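PDB 3B4N: endo-pectate lyase from Erwinia chrysanthemi, which cleaves pectate by calcium-dependent beta-elimination within the chain and probably also acts on highly methylated pectins. Local coordinates for residues A[303-313]-A[324-334]; A[221-229]-A[243-254]. All coordinates share one frame; numbering follows the deposited sequence.

Interaction 1 of 2, residues A[303-313]-A[324-334]; sequences EGKPPVCEEFK and KYGEKWDTTNC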
loop_
_atom_site.group_PDB
_atom_site.type_symbol
_atom_site.label_atom_id
_atom_site.label_comp_id
_atom_site.label_asym_id
_atom_site.label_seq_id
_atom_site.Cartn_x
_atom_site.Cartn_y
_atom_site.Cartn_z
ATOM N N GLU A 303 10.666 -13.539 15.093
ATOM C CA GLU A 303 10.750 -14.556 14.053
ATOM C C GLU A 303 9.529 -15.470 14.120
ATOM O O GLU A 303 9.195 -15.991 15.182
ATOM C CB GLU A 303 12.030 -15.379 14.211
ATOM C CG GLU A 303 12.339 -16.266 13.015
ATOM C CD GLU A 303 13.582 -17.105 13.224
ATOM O OE1 GLU A 303 13.566 -17.977 14.121
ATOM O OE2 GLU A 303 14.575 -16.890 12.496
ATOM N N GLY A 304 8.855 -15.646 12.985
ATOM C CA GLY A 304 7.678 -16.497 12.943
ATOM C C GLY A 304 6.408 -15.811 13.414
ATOM O O GLY A 304 5.323 -16.395 13.390
ATOM N N LYS A 305 6.549 -14.563 13.851
ATOM C CA LYS A 305 5.424 -13.776 14.333
ATOM C C LYS A 305 5.530 -12.348 13.805
ATOM O O LYS A 305 6.045 -11.450 14.478
ATOM C CB LYS A 305 5.400 -13.773 15.864
ATOM C CG LYS A 305 5.156 -15.147 16.474
ATOM C CD LYS A 305 5.253 -15.117 17.995
ATOM C CE LYS A 305 5.058 -16.510 18.583
ATOM N NZ LYS A 305 5.197 -16.521 20.066
ATOM N N PRO A 306 5.020 -12.113 12.590
ATOM C CA PRO A 306 4.369 -13.107 11.735
ATOM C C PRO A 306 5.324 -13.744 10.739
ATOM O O PRO A 306 6.428 -13.257 10.527
ATOM C CB PRO A 306 3.331 -12.272 11.008
ATOM C CG PRO A 306 4.130 -11.028 10.701
ATOM C CD PRO A 306 4.892 -10.764 12.009
ATOM N N PRO A 307 4.921 -14.878 10.144
ATOM C CA PRO A 307 5.791 -15.512 9.154
ATOM C C PRO A 307 5.829 -14.518 7.987
ATOM O O PRO A 307 4.831 -13.842 7.711
ATOM C CB PRO A 307 5.056 -16.812 8.817
ATOM C CG PRO A 307 3.642 -16.554 9.208
ATOM C CD PRO A 307 3.748 -15.714 10.446
ATOM N N VAL A 308 6.967 -14.406 7.318
ATOM C CA VAL A 308 7.082 -13.451 6.222
ATOM C C VAL A 308 6.745 -14.096 4.881
ATOM O O VAL A 308 5.654 -13.882 4.352
ATOM C CB VAL A 308 8.490 -12.807 6.241
ATOM C CG1 VAL A 308 8.662 -11.840 5.080
ATOM C CG2 VAL A 308 8.671 -12.067 7.568
ATOM N N CYS A 309 7.643 -14.907 4.343
ATOM C CA CYS A 309 7.377 -15.553 3.058
ATOM C C CYS A 309 6.997 -17.005 3.270
ATOM O O CYS A 309 7.718 -17.753 3.925
ATOM C CB CYS A 309 8.615 -15.472 2.168
ATOM S SG CYS A 309 8.416 -16.023 0.439
ATOM N N GLU A 310 5.854 -17.403 2.729
ATOM C CA GLU A 310 5.407 -18.783 2.854
ATOM C C GLU A 310 5.262 -19.385 1.472
ATOM O O GLU A 310 4.798 -18.720 0.539
ATOM C CB GLU A 310 4.071 -18.860 3.599
ATOM C CG GLU A 310 4.154 -18.367 5.042
ATOM C CD GLU A 310 2.840 -18.470 5.779
ATOM O OE1 GLU A 310 1.803 -18.070 5.216
ATOM O OE2 GLU A 310 2.846 -18.952 6.932
ATOM N N GLU A 311 5.683 -20.639 1.344
ATOM C CA GLU A 311 5.598 -21.361 0.076
ATOM C C GLU A 311 4.360 -22.242 0.056
ATOM O O GLU A 311 4.005 -22.854 1.068
ATOM C CB GLU A 311 6.860 -22.200 -0.141
ATOM C CG GLU A 311 8.065 -21.330 -0.473
ATOM C CD GLU A 311 9.358 -22.093 -0.673
ATOM O OE1 GLU A 311 10.356 -21.444 -1.050
ATOM O OE2 GLU A 311 9.397 -23.324 -0.457
ATOM N N PHE A 312 3.700 -22.266 -1.101
ATOM C CA PHE A 312 2.477 -23.037 -1.324
ATOM C C PHE A 312 2.563 -23.758 -2.651
ATOM O O PHE A 312 3.455 -23.502 -3.458
ATOM C CB PHE A 312 1.268 -22.112 -1.459
ATOM C CG PHE A 312 0.922 -21.346 -0.229
ATOM C CD1 PHE A 312 -0.078 -21.797 0.625
ATOM C CD2 PHE A 312 1.560 -20.142 0.053
ATOM C CE1 PHE A 312 -0.446 -21.065 1.742
ATOM C CE2 PHE A 312 1.203 -19.397 1.169
ATOM C CZ PHE A 312 0.198 -19.855 2.018
ATOM N N LYS A 313 1.596 -24.644 -2.872
ATOM C CA LYS A 313 1.474 -25.338 -4.140
ATOM C C LYS A 313 0.225 -24.711 -4.747
ATOM O O LYS A 313 -0.841 -24.743 -4.134
ATOM C CB LYS A 313 1.226 -26.836 -3.956
ATOM C CG LYS A 313 1.165 -27.591 -5.289
ATOM C CD LYS A 313 0.661 -29.022 -5.121
ATOM C CE LYS A 313 -0.824 -29.048 -4.817
ATOM N NZ LYS A 313 -1.352 -30.444 -4.716
ATOM N N LYS A 324 0.043 -25.912 1.762
ATOM C CA LYS A 324 0.887 -24.904 2.396
ATOM C C LYS A 324 2.134 -25.606 2.917
ATOM O O LYS A 324 2.030 -26.526 3.731
ATOM C CB LYS A 324 0.143 -24.247 3.556
ATOM C CG LYS A 324 0.909 -23.117 4.224
ATOM C CD LYS A 324 0.136 -22.583 5.414
ATOM C CE LYS A 324 0.849 -21.420 6.068
ATOM N NZ LYS A 324 0.046 -20.911 7.214
ATOM N N TYR A 325 3.306 -25.177 2.456
ATOM C CA TYR A 325 4.558 -25.801 2.886
ATOM C C TYR A 325 5.194 -25.113 4.096
ATOM O O TYR A 325 5.962 -25.730 4.834
ATOM C CB TYR A 325 5.551 -25.835 1.724
ATOM C CG TYR A 325 5.048 -26.602 0.517
ATOM C CD1 TYR A 325 4.919 -25.984 -0.728
ATOM C CD2 TYR A 325 4.718 -27.955 0.614
ATOM C CE1 TYR A 325 4.480 -26.696 -1.845
ATOM C CE2 TYR A 325 4.275 -28.670 -0.491
ATOM C CZ TYR A 325 4.158 -28.040 -1.720
ATOM O OH TYR A 325 3.717 -28.751 -2.820
ATOM N N GLY A 326 4.884 -23.836 4.288
ATOM C CA GLY A 326 5.415 -23.115 5.432
ATOM C C GLY A 326 6.307 -21.927 5.132
ATOM O O GLY A 326 6.629 -21.641 3.973
ATOM N N GLU A 327 6.702 -21.232 6.196
ATOM C CA GLU A 327 7.581 -20.075 6.076
ATOM C C GLU A 327 8.989 -20.515 5.709
ATOM O O GLU A 327 9.513 -21.490 6.257
ATOM C CB GLU A 327 7.623 -19.287 7.384
ATOM C CG GLU A 327 8.651 -18.161 7.358
ATOM C CD GLU A 327 8.607 -17.285 8.593
ATOM O OE1 GLU A 327 8.327 -17.812 9.689
ATOM O OE2 GLU A 327 8.871 -16.068 8.468
ATOM N N LYS A 328 9.596 -19.786 4.781
ATOM C CA LYS A 328 10.936 -20.091 4.303
ATOM C C LYS A 328 11.801 -18.843 4.249
ATOM O O LYS A 328 11.297 -17.720 4.104
ATOM C CB LYS A 328 10.880 -20.673 2.890
ATOM C CG LYS A 328 9.921 -21.833 2.698
ATOM C CD LYS A 328 10.359 -23.067 3.464
ATOM C CE LYS A 328 9.435 -24.230 3.144
ATOM N NZ LYS A 328 9.784 -25.457 3.916
ATOM N N TRP A 329 13.108 -19.055 4.348
ATOM C CA TRP A 329 14.082 -17.977 4.268
ATOM C C TRP A 329 15.163 -18.397 3.295
ATOM O O TRP A 329 15.551 -19.562 3.255
ATOM C CB TRP A 329 14.751 -17.711 5.618
ATOM C CG TRP A 329 13.832 -17.320 6.709
ATOM C CD1 TRP A 329 13.242 -18.147 7.616
ATOM C CD2 TRP A 329 13.406 -15.995 7.034
ATOM N NE1 TRP A 329 12.479 -17.422 8.494
ATOM C CE2 TRP A 329 12.560 -16.095 8.160
ATOM C CE3 TRP A 329 13.657 -14.728 6.483
ATOM C CZ2 TRP A 329 11.962 -14.980 8.751
ATOM C CZ3 TRP A 329 13.062 -13.616 7.070
ATOM C CH2 TRP A 329 12.223 -13.751 8.194
ATOM N N ASP A 330 15.638 -17.446 2.506
ATOM C CA ASP A 330 16.711 -17.691 1.558
ATOM C C ASP A 330 16.546 -18.934 0.686
ATOM O O ASP A 330 17.449 -19.770 0.596
ATOM C CB ASP A 330 18.037 -17.760 2.318
ATOM C CG ASP A 330 18.292 -16.512 3.148
ATOM O OD1 ASP A 330 18.383 -15.420 2.552
ATOM O OD2 ASP A 330 18.390 -16.621 4.390
ATOM N N THR A 331 15.385 -19.069 0.057
ATOM C CA THR A 331 15.155 -20.188 -0.850
ATOM C C THR A 331 14.968 -19.608 -2.251
ATOM O O THR A 331 14.920 -18.386 -2.427
ATOM C CB THR A 331 13.894 -20.998 -0.481
ATOM O OG1 THR A 331 12.732 -20.162 -0.617
ATOM C CG2 THR A 331 13.992 -21.521 0.941
ATOM N N THR A 332 14.872 -20.479 -3.248
ATOM C CA THR A 332 14.685 -20.050 -4.626
ATOM C C THR A 332 13.456 -19.159 -4.779
ATOM O O THR A 332 13.496 -18.132 -5.453
ATOM C CB THR A 332 14.505 -21.274 -5.553
ATOM O OG1 THR A 332 15.690 -22.081 -5.508
ATOM C CG2 THR A 332 14.236 -20.837 -6.991
ATOM N N ASN A 333 12.368 -19.554 -4.134
ATOM C CA ASN A 333 11.118 -18.824 -4.257
ATOM C C ASN A 333 10.863 -17.764 -3.200
ATOM O O ASN A 333 10.047 -16.870 -3.402
ATOM C CB ASN A 333 9.980 -19.839 -4.314
ATOM C CG ASN A 333 10.217 -20.873 -5.388
ATOM O OD1 ASN A 333 10.744 -21.958 -5.125
ATOM N ND2 ASN A 333 9.873 -20.526 -6.619
ATOM N N CYS A 334 11.564 -17.861 -2.078
ATOM C CA CYS A 334 11.440 -16.877 -1.013
ATOM C C CYS A 334 12.795 -16.205 -0.843
ATOM O O CYS A 334 13.623 -16.619 -0.021
ATOM C CB CYS A 334 11.015 -17.536 0.293
ATOM S SG CYS A 334 9.236 -17.897 0.424
HETATM O O HOH W 1 8.960 -14.326 10.470
HETATM O O HOH W 2 10.172 -15.630 5.553
HETATM O O HOH W 3 -0.967 -18.382 5.373
HETATM O O HOH W 4 0.745 -18.724 8.413
HETATM O O HOH W 5 12.036 -22.426 -2.958
#
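Glu311, on strand 309-313 of an antiparallel beta hairpin with strand 324-327, hydrogen-bonds to Thr331 in the chain beyond the hairpin, at the edge of one sheet of the right-handed parallel beta-helix. Its OE1 takes a hydrogen bond of 2.7 Å from Thr331 OG1, which arrives nearly along the C-O axis. The same oxygen accepts from a water that also donates to Asn333 OD1, while OE2 pairs with Arg285. Extended beyond CG, the Glu311 chain runs at about a right angle to Lys328, whose CG lies 3.4 Å from Glu311 CD.

On the face shared by Glu310 and Phe312, Lys324 is fully extended with CG anti to its backbone N (chi1 -176°). Its CG rests 3.5 Å from Phe312 CE1, the two side chains pointing the same way, and its NZ ends in a long salt bridge to Glu310 OE2 (3.4 Å) that a water also bridges. Glu327 OE2 is gripped by Val308 N and two waters; Val308 N meets it at 2.8 Å from above the carboxylate plane.

The strands pair around a classic beta bulge, Glu311 facing both Tyr325 and Gly326, its O accepting from Tyr325 N and more weakly from Gly326 N. On the other edge, strand 309-313 pairs with strand 276-284. Beyond the hairpin, Thr331 OG1 accepts from Cys334 N in an ST motif, and the Cys309 SG-Cys334 SG disulfide (chi3 -81°) ties the returning chain to the strand.

Interaction 2 of 2, residues A[221-229]-A[243-254]; sequences KPDKVLQHN and LTGEHGKLWRSC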
loop_
_atom_site.group_PDB
_atom_site.type_symbol
_atom_site.label_atom_id
_atom_site.label_comp_id
_atom_site.label_asym_id
_atom_site.label_seq_id
_atom_site.Cartn_x
_atom_site.Cartn_y
_atom_site.Cartn_z
ATOM N N LYS A 221 -13.409 -10.823 7.483
ATOM C CA LYS A 221 -12.083 -11.058 8.029
ATOM C C LYS A 221 -11.000 -10.603 7.055
ATOM O O LYS A 221 -11.009 -10.981 5.885
ATOM C CB LYS A 221 -11.902 -12.540 8.357
ATOM C CG LYS A 221 -10.508 -12.893 8.833
ATOM C CD LYS A 221 -10.471 -14.239 9.535
ATOM C CE LYS A 221 -10.927 -15.371 8.647
ATOM N NZ LYS A 221 -10.792 -16.664 9.380
ATOM N N PRO A 222 -10.044 -9.790 7.537
ATOM C CA PRO A 222 -8.960 -9.293 6.685
ATOM C C PRO A 222 -8.255 -10.410 5.935
ATOM O O PRO A 222 -7.886 -11.433 6.515
ATOM C CB PRO A 222 -8.038 -8.595 7.676
ATOM C CG PRO A 222 -8.989 -8.063 8.696
ATOM C CD PRO A 222 -9.927 -9.244 8.900
ATOM N N ASP A 223 -8.075 -10.207 4.637
ATOM C CA ASP A 223 -7.411 -11.181 3.788
ATOM C C ASP A 223 -6.244 -10.464 3.116
ATOM O O ASP A 223 -5.524 -9.715 3.769
ATOM C CB ASP A 223 -8.407 -11.732 2.760
ATOM C CG ASP A 223 -7.937 -13.026 2.103
ATOM O OD1 ASP A 223 -6.776 -13.445 2.304
ATOM O OD2 ASP A 223 -8.748 -13.628 1.362
ATOM N N LYS A 224 -6.056 -10.657 1.819
ATOM C CA LYS A 224 -4.922 -10.020 1.164
ATOM C C LYS A 224 -5.104 -8.548 0.824
ATOM O O LYS A 224 -6.215 -8.066 0.619
ATOM C CB LYS A 224 -4.536 -10.794 -0.106
ATOM C CG LYS A 224 -5.406 -10.539 -1.329
ATOM C CD LYS A 224 -6.852 -10.974 -1.132
ATOM C CE LYS A 224 -7.611 -10.893 -2.454
ATOM N NZ LYS A 224 -9.086 -11.032 -2.274
ATOM N N VAL A 225 -3.982 -7.840 0.782
ATOM C CA VAL A 225 -3.963 -6.432 0.415
ATOM C C VAL A 225 -3.775 -6.373 -1.103
ATOM O O VAL A 225 -4.572 -5.742 -1.816
ATOM C CB VAL A 225 -2.800 -5.696 1.111
ATOM C CG1 VAL A 225 -2.713 -4.264 0.621
ATOM C CG2 VAL A 225 -3.029 -5.709 2.625
ATOM N N LEU A 226 -2.742 -7.057 -1.587
ATOM C CA LEU A 226 -2.433 -7.088 -3.012
ATOM C C LEU A 226 -2.684 -8.475 -3.605
ATOM O O LEU A 226 -2.108 -9.477 -3.160
ATOM C CB LEU A 226 -0.966 -6.668 -3.235
ATOM C CG LEU A 226 -0.565 -5.334 -2.585
ATOM C CD1 LEU A 226 0.945 -5.108 -2.714
ATOM C CD2 LEU A 226 -1.332 -4.193 -3.224
ATOM N N GLN A 227 -3.573 -8.527 -4.596
ATOM C CA GLN A 227 -3.906 -9.772 -5.285
ATOM C C GLN A 227 -3.157 -9.757 -6.615
ATOM O O GLN A 227 -3.105 -8.731 -7.285
ATOM C CB GLN A 227 -5.417 -9.846 -5.521
ATOM C CG GLN A 227 -5.896 -11.079 -6.286
ATOM C CD GLN A 227 -5.633 -12.381 -5.551
ATOM O OE1 GLN A 227 -5.498 -12.411 -4.327
ATOM N NE2 GLN A 227 -5.577 -13.474 -6.304
ATOM N N HIS A 228 -2.583 -10.886 -6.996
ATOM C CA HIS A 228 -1.786 -10.944 -8.221
ATOM C C HIS A 228 -2.232 -12.142 -9.053
ATOM O O HIS A 228 -2.024 -13.302 -8.661
ATOM C CB HIS A 228 -0.314 -11.035 -7.792
ATOM C CG HIS A 228 0.678 -10.822 -8.889
ATOM N ND1 HIS A 228 1.953 -10.361 -8.633
ATOM C CD2 HIS A 228 0.633 -11.094 -10.216
ATOM C CE1 HIS A 228 2.651 -10.363 -9.757
ATOM N NE2 HIS A 228 1.873 -10.803 -10.731
ATOM N N ASN A 229 -2.854 -11.840 -10.194
ATOM C CA ASN A 229 -3.412 -12.853 -11.097
ATOM C C ASN A 229 -2.680 -13.069 -12.412
ATOM O O ASN A 229 -2.672 -14.181 -12.941
ATOM C CB ASN A 229 -4.859 -12.495 -11.455
ATOM C CG ASN A 229 -5.750 -12.335 -10.243
ATOM O OD1 ASN A 229 -6.608 -11.451 -10.210
ATOM N ND2 ASN A 229 -5.568 -13.192 -9.251
ATOM N N LEU A 243 0.786 -0.447 6.308
ATOM C CA LEU A 243 -0.437 -1.160 6.637
ATOM C C LEU A 243 -0.770 -0.860 8.087
ATOM O O LEU A 243 0.100 -0.938 8.956
ATOM C CB LEU A 243 -0.262 -2.673 6.474
ATOM C CG LEU A 243 0.116 -3.190 5.084
ATOM C CD1 LEU A 243 0.072 -4.700 5.092
ATOM C CD2 LEU A 243 -0.829 -2.632 4.032
ATOM N N THR A 244 -2.023 -0.508 8.341
ATOM C CA THR A 244 -2.467 -0.211 9.699
ATOM C C THR A 244 -3.639 -1.116 10.045
ATOM O O THR A 244 -4.339 -1.617 9.167
ATOM C CB THR A 244 -2.906 1.266 9.839
ATOM O OG1 THR A 244 -4.037 1.519 9.002
ATOM C CG2 THR A 244 -1.779 2.193 9.432
ATOM N N GLY A 245 -3.846 -1.336 11.336
ATOM C CA GLY A 245 -4.951 -2.183 11.742
ATOM C C GLY A 245 -4.592 -3.656 11.776
ATOM O O GLY A 245 -3.504 -4.023 12.226
ATOM N N GLU A 246 -5.520 -4.492 11.317
ATOM C CA GLU A 246 -5.340 -5.942 11.283
ATOM C C GLU A 246 -5.468 -6.399 9.833
ATOM O O GLU A 246 -6.465 -6.102 9.177
ATOM C CB GLU A 246 -6.415 -6.643 12.126
ATOM C CG GLU A 246 -6.415 -6.302 13.617
ATOM C CD GLU A 246 -7.122 -5.000 13.929
ATOM O OE1 GLU A 246 -8.289 -4.838 13.513
ATOM O OE2 GLU A 246 -6.514 -4.139 14.600
ATOM N N HIS A 247 -4.472 -7.143 9.351
ATOM C CA HIS A 247 -4.437 -7.628 7.973
ATOM C C HIS A 247 -4.240 -9.132 7.844
ATOM O O HIS A 247 -3.751 -9.792 8.766
ATOM C CB HIS A 247 -3.297 -6.941 7.233
ATOM C CG HIS A 247 -3.538 -5.489 6.980
ATOM N ND1 HIS A 247 -3.988 -5.016 5.767
ATOM C CD2 HIS A 247 -3.415 -4.409 7.787
ATOM C CE1 HIS A 247 -4.131 -3.703 5.836
ATOM N NE2 HIS A 247 -3.788 -3.311 7.052
ATOM N N GLY A 248 -4.608 -9.668 6.683
ATOM C CA GLY A 248 -4.418 -11.083 6.417
ATOM C C GLY A 248 -3.002 -11.257 5.892
ATOM O O GLY A 248 -2.161 -11.879 6.537
ATOM N N LYS A 249 -2.737 -10.719 4.707
ATOM C CA LYS A 249 -1.398 -10.782 4.134
ATOM C C LYS A 249 -1.197 -9.630 3.169
ATOM O O LYS A 249 -2.158 -9.039 2.682
ATOM C CB LYS A 249 -1.146 -12.125 3.435
ATOM C CG LYS A 249 -2.106 -12.478 2.341
ATOM C CD LYS A 249 -1.658 -13.761 1.614
ATOM C CE LYS A 249 -1.653 -14.988 2.525
ATOM N NZ LYS A 249 -3.019 -15.388 2.982
ATOM N N LEU A 250 0.060 -9.291 2.912
ATOM C CA LEU A 250 0.365 -8.194 2.008
ATOM C C LEU A 250 0.159 -8.562 0.550
ATOM O O LEU A 250 -0.457 -7.806 -0.200
ATOM C CB LEU A 250 1.813 -7.738 2.209
ATOM C CG LEU A 250 2.372 -6.714 1.210
ATOM C CD1 LEU A 250 1.583 -5.406 1.272
ATOM C CD2 LEU A 250 3.841 -6.483 1.521
ATOM N N TRP A 251 0.646 -9.732 0.151
ATOM C CA TRP A 251 0.567 -10.139 -1.249
ATOM C C TRP A 251 0.381 -11.627 -1.397
ATOM O O TRP A 251 0.991 -12.418 -0.672
ATOM C CB TRP A 251 1.863 -9.716 -1.952
ATOM C CG TRP A 251 2.057 -10.203 -3.360
ATOM C CD1 TRP A 251 1.729 -9.540 -4.516
ATOM C CD2 TRP A 251 2.746 -11.391 -3.763
ATOM N NE1 TRP A 251 2.190 -10.240 -5.610
ATOM C CE2 TRP A 251 2.818 -11.379 -5.175
ATOM C CE3 TRP A 251 3.317 -12.463 -3.064
ATOM C CZ2 TRP A 251 3.442 -12.398 -5.903
ATOM C CZ3 TRP A 251 3.937 -13.478 -3.791
ATOM C CH2 TRP A 251 3.993 -13.436 -5.195
ATOM N N ARG A 252 -0.474 -12.002 -2.338
ATOM C CA ARG A 252 -0.712 -13.405 -2.620
ATOM C C ARG A 252 -0.745 -13.665 -4.116
ATOM O O ARG A 252 -1.480 -13.011 -4.864
ATOM C CB ARG A 252 -2.038 -13.867 -2.013
ATOM C CG ARG A 252 -2.334 -15.362 -2.193
ATOM C CD ARG A 252 -1.249 -16.245 -1.561
ATOM N NE ARG A 252 -1.709 -17.621 -1.337
ATOM C CZ ARG A 252 -1.351 -18.678 -2.062
ATOM N NH1 ARG A 252 -1.831 -19.885 -1.764
ATOM N NH2 ARG A 252 -0.508 -18.543 -3.076
ATOM N N SER A 253 0.089 -14.596 -4.554
ATOM C CA SER A 253 0.071 -15.026 -5.943
ATOM C C SER A 253 -1.177 -15.910 -5.930
ATOM O O SER A 253 -1.282 -16.809 -5.103
ATOM C CB SER A 253 1.292 -15.880 -6.249
ATOM O OG SER A 253 1.151 -16.503 -7.513
ATOM N N CYS A 254 -2.129 -15.661 -6.821
ATOM C CA CYS A 254 -3.360 -16.442 -6.813
ATOM C C CYS A 254 -3.130 -17.940 -6.621
ATOM O O CYS A 254 -2.448 -18.579 -7.415
ATOM C CB CYS A 254 -4.131 -16.206 -8.097
ATOM S SG CYS A 254 -5.858 -16.745 -7.934
HETATM O O HOH W 6 -5.712 -7.081 4.849
HETATM O O HOH W 7 -4.908 -14.517 0.407
#
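Asp223 O is gripped by three donors: Lys249 N at 3.1 Å, well above the carbonyl plane, Gly248 N in a weak bond, and a water that also contacts His247 ND1. Gly248 sits against Asp223 O and Pro222 O, where a CB would clash with both, and the ring of Pro222 presses CG to 3.2 Å from Glu246 O. Asp223 OD1 and Lys249 NZ stay beyond salt-bridge distance; a water held by OD1 meets the lysine only weakly.

From here the two chains run in parallel register, as successive coils of the right-handed beta-helix. Val225 N donates to Lys249 O and Leu226 N to Leu250 O, while both chains turn a corner near these residues. Further on, Arg252 N donates to Leu226 O, and Cys254 N to His228 O. Val225 CG2 touches His247 ND1 (3.4 Å) and Leu243 CD2, whereas Leu226 and Leu250 lie side by side in the buried interior, their CD1 atoms 4.0 Å apart.

Trp251 and His228 share the face of Leu226. With CG anti to the backbone N in both residues (chi1 172° and -168°), the rings meet rim to rim, their planes at 79°, and Trp251 NE1 donates to His228 ND1 at 3.0 Å, lying close to both ring planes. This bond and one from His228 NE2 to Ser233 fix the imidazole's rotation at both nitrogens. On the opposite face, Lys224 CB packs 3.8 Å from Lys249 CG, and Lys224 NZ hydrogen-bonds to OD1 of Asp195, a zinc ligand.

Both interactions reach the same sheet of the beta-helix, their centres about 15 Å apart. Strand 276-284 lies between them, paired with 246-253 on one edge and 309-313 on the other. They nevertheless touch across it: Arg252 of interaction 2 makes a cation-pi contact with Phe312 of interaction 1, with Arg252 NH1 3.5 Å from Phe312 CG. Interaction 2 is near the metals: the nearest side-chain atom of Lys224 is about 4 Å from a bound zinc ion and that of Pro222 about 5 Å from the calcium ion. Interaction 1, by contrast, lies away from these sites, where strand 324-327 ends the sheet.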